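Local coordinates for protein globin (Geobacter sulfurreducens, PDB 2W31) that binds a hexa-coordinated heme in the globin domain of a globin-coupled sensor, a probable membrane protein that may also bind oxygen, at residues Y11-D15 and E16-L20; E127-Q130 and R131-V135. All coordinates share one frame; numbering follows the deposited sequence.

Contact 1: Y11-D15 and E16-L20; sequences YRFTD and EDAEL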
ATOM      1  N   TYR A  11      -0.523   3.847 -12.862  1.00 14.11           N
ATOM      2  CA  TYR A  11      -0.226   4.556 -11.612  1.00 13.10           C
ATOM      3  C   TYR A  11       0.116   6.033 -11.809  1.00 14.63           C
ATOM      4  O   TYR A  11       0.401   6.721 -10.845  1.00 15.26           O
ATOM      5  CB  TYR A  11       0.971   3.864 -10.903  1.00 11.75           C
ATOM      6  CG  TYR A  11       0.607   2.557 -10.222  1.00 10.76           C
ATOM      7  CD1 TYR A  11       0.059   2.561  -8.933  1.00 10.96           C
ATOM      8  CD2 TYR A  11       0.793   1.337 -10.845  1.00 10.18           C
ATOM      9  CE1 TYR A  11      -0.288   1.373  -8.273  1.00 10.55           C
ATOM     10  CE2 TYR A  11       0.459   0.145 -10.205  1.00 10.56           C
ATOM     11  CZ  TYR A  11      -0.117   0.168  -8.938  1.00  9.01           C
ATOM     12  OH  TYR A  11      -0.423  -1.035  -8.295  1.00 12.00           O
ATOM     13  N   ARG A  12       0.078   6.498 -13.065  1.00 14.31           N
ATOM     14  CA  ARG A  12       0.537   7.842 -13.423  1.00 16.02           C
ATOM     15  C   ARG A  12       1.942   8.134 -12.859  1.00 15.80           C
ATOM     16  O   ARG A  12       2.221   9.186 -12.290  1.00 16.37           O
ATOM     17  CB  ARG A  12      -0.484   8.904 -12.997  1.00 16.63           C
ATOM     18  CG  ARG A  12      -1.809   8.718 -13.739  1.00 19.41           C
ATOM     19  CD  ARG A  12      -2.837   9.791 -13.400  1.00 21.87           C
ATOM     20  NE  ARG A  12      -4.141   9.433 -13.954  1.00 23.54           N
ATOM     21  CZ  ARG A  12      -5.242  10.133 -13.729  1.00 23.42           C
ATOM     22  NH1 ARG A  12      -5.184  11.221 -12.959  1.00 24.55           N
ATOM     23  NH2 ARG A  12      -6.392   9.734 -14.269  1.00 22.58           N
ATOM     24  N   PHE A  13       2.825   7.164 -13.030  1.00 15.41           N
ATOM     25  CA  PHE A  13       4.232   7.300 -12.628  1.00 16.21           C
ATOM     26  C   PHE A  13       4.973   7.839 -13.843  1.00 17.47           C
ATOM     27  O   PHE A  13       4.994   7.197 -14.898  1.00 19.24           O
ATOM     28  CB  PHE A  13       4.761   5.929 -12.230  1.00 16.15           C
ATOM     29  CG  PHE A  13       6.208   5.953 -11.718  1.00 14.71           C
ATOM     30  CD1 PHE A  13       6.480   5.932 -10.357  1.00 15.57           C
ATOM     31  CD2 PHE A  13       7.294   5.990 -12.619  1.00 18.41           C
ATOM     32  CE1 PHE A  13       7.801   5.934  -9.875  1.00 14.67           C
ATOM     33  CE2 PHE A  13       8.634   5.994 -12.124  1.00 17.22           C
ATOM     34  CZ  PHE A  13       8.874   5.966 -10.755  1.00 14.45           C
ATOM     35  N   THR A  14       5.603   8.990 -13.681  1.00 17.83           N
ATOM     36  CA  THR A  14       6.283   9.651 -14.813  1.00 19.39           C
ATOM     37  C   THR A  14       7.746   9.914 -14.551  1.00 18.62           C
ATOM     38  O   THR A  14       8.248   9.640 -13.457  1.00 18.14           O
ATOM     39  CB  THR A  14       5.687  11.021 -15.069  1.00 20.27           C
ATOM     40  OG1 THR A  14       5.916  11.876 -13.940  1.00 23.85           O
ATOM     41  CG2 THR A  14       4.179  10.906 -15.353  1.00 21.11           C
ATOM     42  N   ASP A  15       8.439  10.492 -15.551  1.00 19.32           N
ATOM     43  CA  ASP A  15       9.839  10.850 -15.327  1.00 19.56           C
ATOM     44  C   ASP A  15      10.026  11.804 -14.142  1.00 18.06           C
ATOM     45  O   ASP A  15      11.057  11.738 -13.463  1.00 17.83           O
ATOM     46  CB  ASP A  15      10.454  11.463 -16.578  1.00 21.86           C
ATOM     47  CG  ASP A  15      10.504  10.475 -17.741  1.00 27.71           C
ATOM     48  OD1 ASP A  15      10.816   9.282 -17.489  1.00 34.54           O
ATOM     49  OD2 ASP A  15      10.250  10.882 -18.907  1.00 35.67           O
ATOM     50  N   GLU A  16       9.037  12.659 -13.870  1.00 17.81           N
ATOM     51  CA  GLU A  16       9.117  13.493 -12.682  1.00 17.89           C
ATOM     52  C   GLU A  16       9.178  12.655 -11.404  1.00 16.46           C
ATOM     53  O   GLU A  16       9.925  12.986 -10.497  1.00 15.74           O
ATOM     54  CB  GLU A  16       7.953  14.474 -12.532  1.00 19.68           C
ATOM     55  CG  GLU A  16       8.412  15.723 -11.733  1.00 25.81           C
ATOM     56  CD  GLU A  16       7.366  16.438 -10.851  1.00 33.26           C
ATOM     57  OE1 GLU A  16       6.135  16.262 -11.034  1.00 36.50           O
ATOM     58  OE2 GLU A  16       7.807  17.205  -9.957  1.00 37.00           O
ATOM     59  N   ASP A  17       8.364  11.596 -11.318  1.00 15.21           N
ATOM     60  CA  ASP A  17       8.437  10.738 -10.148  1.00 13.79           C
ATOM     61  C   ASP A  17       9.820  10.069 -10.055  1.00 13.33           C
ATOM     62  O   ASP A  17      10.385   9.945  -8.987  1.00 13.61           O
ATOM     63  CB  ASP A  17       7.372   9.658 -10.188  1.00 13.65           C
ATOM     64  CG  ASP A  17       5.976  10.222 -10.095  1.00 16.07           C
ATOM     65  OD1 ASP A  17       5.611  10.721  -9.019  1.00 18.56           O
ATOM     66  OD2 ASP A  17       5.237  10.136 -11.094  1.00 19.07           O
ATOM     67  N   ALA A  18      10.346   9.600 -11.184  1.00 13.30           N
ATOM     68  CA  ALA A  18      11.687   8.956 -11.155  1.00 12.71           C
ATOM     69  C   ALA A  18      12.743   9.943 -10.679  1.00 13.81           C
ATOM     70  O   ALA A  18      13.611   9.580  -9.876  1.00 14.03           O
ATOM     71  CB  ALA A  18      12.066   8.371 -12.528  1.00 13.63           C
ATOM     72  N   GLU A  19      12.668  11.193 -11.167  1.00 13.73           N
ATOM     73  CA  GLU A  19      13.612  12.242 -10.717  1.00 15.83           C
ATOM     74  C   GLU A  19      13.497  12.516  -9.213  1.00 15.52           C
ATOM     75  O   GLU A  19      14.505  12.658  -8.503  1.00 15.74           O
ATOM     76  CB  GLU A  19      13.408  13.512 -11.549  1.00 17.08           C
ATOM     77  CG  GLU A  19      13.926  13.346 -12.989  1.00 20.50           C
ATOM     78  CD  GLU A  19      13.344  14.341 -14.000  1.00 28.49           C
ATOM     79  OE1 GLU A  19      12.849  15.417 -13.592  1.00 31.63           O
ATOM     80  OE2 GLU A  19      13.374  14.024 -15.224  1.00 33.67           O
ATOM     81  N   LEU A  20      12.266  12.498  -8.698  1.00 14.12           N
ATOM     82  CA  LEU A  20      12.102  12.749  -7.278  1.00 14.07           C
ATOM     83  C   LEU A  20      12.650  11.600  -6.446  1.00 13.68           C
ATOM     84  O   LEU A  20      13.299  11.829  -5.396  1.00 15.03           O
ATOM     85  CB  LEU A  20      10.633  13.010  -6.947  1.00 13.98           C
ATOM     86  CG  LEU A  20      10.075  14.327  -7.467  1.00 15.43           C
ATOM     87  CD1 LEU A  20       8.524  14.273  -7.518  1.00 16.72           C
ATOM     88  CD2 LEU A  20      10.634  15.463  -6.592  1.00 19.62           C
TER
HETATM   89  O   HOH W   1       3.865  12.420 -11.833  0.50 21.53           O
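Asp-17 reaches back from the first turn of helix 15-23 to Thr-14 and Phe-13. Asp-17 CB sits over one face of the Phe-13 ring, 3.9 Å from the ring centroid and offset toward the rim, a CH-pi contact. Asp-17 CB also packs 3.4 Å from Thr-14 O. CG stands beside the backbone N (chi1 -66°), which turns the carboxylate back toward the start of the helix. There Asp-17 OD2 accepts the Thr-14 N-H through its anti lone pair, at 2.9 Å from Thr-14 N and a nearly straight 167°. A water donates to Asp-17 OD2 at 2.8 Å and lies 3.0 Å from Thr-14 OG1. Lys-137 of helix 125-151 forms a salt bridge to OD2 as well. The Phe-13 ring reaches on to Ala-18, with Phe-13 CE2 4.2 Å from Ala-18 CB. A serine in place of Phe-13 would take the ring from over Asp-17 CB and from beside Ala-18 CB and would probably open a gap there. Arg-12 closes helix 4-11 with a Schellman motif. Thr-14 is the N-cap of the next helix, its O taking the Ala-18 N-H. The bond from Thr-14 N to the Asp-17 carboxylate is the backbone-to-side-chain half of a capping box.

Contact 2: E127-Q130 and R131-V135; sequences ERRQ and RREAV
Glu-127 O is gripped twice by Arg-131, once by its backbone N and once by its guanidinium NH1, both at 3.1 Å. Both segments belong to helix 125-151, the long last helix of this globin domain, and the backbone bond is its regular i to i+4 link. The two donors come from opposite faces of the carbonyl plane. NH1 arrives from the side, at a C=O...donor angle of 104°, while the oxygen is level with the flat guanidinium, only 9° out of its plane. Arg-131 is extended from CG to NE. A twist at its last torsion (chi4 74°) brings NH1 back to the helix, where Arg-131 NH1 also packs 3.5 Å from Glu-127 CB. Leu-20 of helix 15-23 and Phe-122 of the preceding loop also touch this arginine.

Arg-129, Arg-132 and Glu-133 gather on another side of the helix. Arg-129 makes salt bridges to Glu-126 and to Asp-120 of the second subunit. Arg-132 is modelled in two conformers; in the one given here it hydrogen-bonds Gln-119 of the second subunit. This helix side therefore helps to form the dimer interface. Arg-129 and Glu-133 run alongside each other, yet their charged ends do not meet. Instead Glu-133 OE2 lies 3.7 Å from Arg-129 CD.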
ATOM      1  N   GLU A 127       6.815  20.252  -1.696  1.00 21.82           N
ATOM      2  CA  GLU A 127       7.987  19.370  -1.853  1.00 21.47           C
ATOM      3  C   GLU A 127       7.658  18.029  -1.196  1.00 20.44           C
ATOM      4  O   GLU A 127       7.918  16.945  -1.755  1.00 19.65           O
ATOM      5  CB  GLU A 127       9.261  19.960  -1.223  1.00 22.40           C
ATOM      6  CG  GLU A 127       9.903  21.083  -2.037  1.00 24.91           C
ATOM      7  CD  GLU A 127      11.266  21.529  -1.488  1.00 26.94           C
ATOM      8  OE1 GLU A 127      11.765  20.963  -0.487  1.00 26.42           O
ATOM      9  OE2 GLU A 127      11.860  22.471  -2.081  1.00 32.28           O
ATOM     10  N   ARG A 128       7.090  18.104   0.002  1.00 19.18           N
ATOM     11  CA  ARG A 128       6.734  16.906   0.767  1.00 18.48           C
ATOM     12  C   ARG A 128       5.668  16.090   0.009  1.00 17.98           C
ATOM     13  O   ARG A 128       5.800  14.853  -0.128  1.00 16.73           O
ATOM     14  CB  ARG A 128       6.238  17.360   2.163  1.00 20.23           C
ATOM     15  CG  ARG A 128       6.149  16.280   3.154  1.00 23.50           C
ATOM     16  CD  ARG A 128       6.077  16.792   4.585  1.00 28.12           C
ATOM     17  NE  ARG A 128       4.873  17.572   4.824  1.00 33.94           N
ATOM     18  CZ  ARG A 128       4.875  18.871   5.098  1.00 35.90           C
ATOM     19  NH1 ARG A 128       6.023  19.532   5.141  1.00 38.73           N
ATOM     20  NH2 ARG A 128       3.734  19.510   5.303  1.00 37.86           N
ATOM     21  N   ARG A 129       4.635  16.774  -0.509  1.00 16.80           N
ATOM     22  CA  ARG A 129       3.552  16.075  -1.201  1.00 15.42           C
ATOM     23  C   ARG A 129       4.090  15.312  -2.420  1.00 14.75           C
ATOM     24  O   ARG A 129       3.802  14.119  -2.631  1.00 14.58           O
ATOM     25  CB  ARG A 129       2.445  17.030  -1.638  1.00 15.71           C
ATOM     26  CG  ARG A 129       1.175  16.277  -2.087  1.00 16.94           C
ATOM     27  CD  ARG A 129       0.119  17.191  -2.762  1.00 19.01           C
ATOM     28  NE  ARG A 129      -0.054  18.467  -2.039  1.00 21.59           N
ATOM     29  CZ  ARG A 129      -0.916  18.697  -1.036  1.00 22.67           C
ATOM     30  NH1 ARG A 129      -1.774  17.757  -0.596  1.00 21.44           N
ATOM     31  NH2 ARG A 129      -0.961  19.907  -0.490  1.00 23.59           N
ATOM     32  N   GLN A 130       4.915  15.991  -3.206  1.00 14.97           N
ATOM     33  CA  GLN A 130       5.456  15.386  -4.415  1.00 15.18           C
ATOM     34  C   GLN A 130       6.345  14.176  -4.126  1.00 14.86           C
ATOM     35  O   GLN A 130       6.237  13.158  -4.840  1.00 13.75           O
ATOM     36  CB  GLN A 130       6.211  16.435  -5.245  1.00 17.94           C
ATOM     37  CG  GLN A 130       5.306  17.420  -5.984  1.00 21.10           C
ATOM     38  CD  GLN A 130       6.129  18.393  -6.848  1.00 28.07           C
ATOM     39  OE1 GLN A 130       7.315  18.169  -7.083  1.00 30.75           O
ATOM     40  NE2 GLN A 130       5.492  19.485  -7.319  1.00 31.05           N
ATOM     41  N   ARG A 131       7.183  14.265  -3.095  1.00 13.85           N
ATOM     42  CA  ARG A 131       8.062  13.145  -2.705  1.00 13.79           C
ATOM     43  C   ARG A 131       7.260  11.979  -2.115  1.00 12.30           C
ATOM     44  O   ARG A 131       7.513  10.813  -2.469  1.00 13.42           O
ATOM     45  CB  ARG A 131       9.164  13.616  -1.748  1.00 14.39           C
ATOM     46  CG  ARG A 131      10.228  14.433  -2.495  1.00 15.34           C
ATOM     47  CD  ARG A 131      10.992  15.423  -1.608  1.00 17.05           C
ATOM     48  NE  ARG A 131      11.965  16.164  -2.422  1.00 19.49           N
ATOM     49  CZ  ARG A 131      11.665  17.135  -3.279  1.00 20.33           C
ATOM     50  NH1 ARG A 131      10.409  17.535  -3.447  1.00 20.59           N
ATOM     51  NH2 ARG A 131      12.642  17.710  -4.000  1.00 22.27           N
ATOM     52  N   ARG A 132       6.256  12.291  -1.282  1.00 12.53           N
ATOM     53  CA  ARG A 132       5.389  11.244  -0.756  0.50 12.02           C
ATOM     54  C   ARG A 132       4.655  10.551  -1.907  1.00 11.20           C
ATOM     55  O   ARG A 132       4.538   9.299  -1.908  1.00 11.68           O
ATOM     56  CB  ARG A 132       4.390  11.813   0.263  0.50 12.74           C
ATOM     57  CG  ARG A 132       3.648  10.736   1.061  0.50 13.01           C
ATOM     58  CD  ARG A 132       2.593  11.316   1.984  0.50 14.65           C
ATOM     59  NE  ARG A 132       1.595  12.118   1.263  0.50 12.64           N
ATOM     60  CZ  ARG A 132       1.403  13.428   1.428  0.50 14.44           C
ATOM     61  NH1 ARG A 132       2.123  14.113   2.299  0.50 13.39           N
ATOM     62  NH2 ARG A 132       0.475  14.054   0.717  0.50 13.87           N
ATOM     63  N   GLU A 133       4.123  11.336  -2.867  1.00 11.65           N
ATOM     64  CA  GLU A 133       3.389  10.697  -3.961  1.00 11.97           C
ATOM     65  C   GLU A 133       4.280   9.745  -4.785  1.00 11.26           C
ATOM     66  O   GLU A 133       3.847   8.656  -5.148  1.00 10.81           O
ATOM     67  CB  GLU A 133       2.722  11.737  -4.879  1.00 13.24           C
ATOM     68  CG  GLU A 133       1.489  12.450  -4.225  1.00 15.70           C
ATOM     69  CD  GLU A 133       0.975  13.656  -5.009  1.00 20.45           C
ATOM     70  OE1 GLU A 133       1.735  14.220  -5.822  1.00 25.55           O
ATOM     71  OE2 GLU A 133      -0.162  14.093  -4.739  1.00 25.54           O
ATOM     72  N   ALA A 134       5.543  10.139  -5.039  1.00 10.85           N
ATOM     73  CA  ALA A 134       6.461   9.298  -5.818  1.00 10.73           C
ATOM     74  C   ALA A 134       6.759   7.991  -5.046  1.00 10.92           C
ATOM     75  O   ALA A 134       6.794   6.900  -5.637  1.00 11.20           O
ATOM     76  CB  ALA A 134       7.784  10.062  -6.098  1.00 12.14           C
ATOM     77  N   VAL A 135       7.035   8.110  -3.738  1.00 11.28           N
ATOM     78  CA  VAL A 135       7.371   6.930  -2.913  1.00 10.72           C
ATOM     79  C   VAL A 135       6.155   5.998  -2.825  1.00 10.72           C
ATOM     80  O   VAL A 135       6.294   4.771  -2.960  1.00 10.33           O
ATOM     81  CB  VAL A 135       7.804   7.349  -1.497  1.00 12.65           C
ATOM     82  CG1 VAL A 135       7.721   6.186  -0.511  1.00 13.47           C
ATOM     83  CG2 VAL A 135       9.208   7.950  -1.563  1.00 12.35           C
TER

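Overall arrangement
From the N terminus, helix 4-11 ends and the chain turns at once into helix 15-23. Contact 1 closes that short turn. Six more helices, two of them carrying the heme-ligand histidines, and then helix 100-121 follow before the chain enters helix 125-151, whose early turns hold contact 2. The two contacts are in series, neither nested nor crossed. The centres of contact 1 and contact 2 are about 10 Å apart, and the two touch. Leu-20 packs on Gln-130 and Arg-131, and Asp-17 on Ala-134, so helix 15-23 lies against helix 125-151. Contact 2 also packs on helix 100-121. Both contacts reach the second subunit and lie away from the heme.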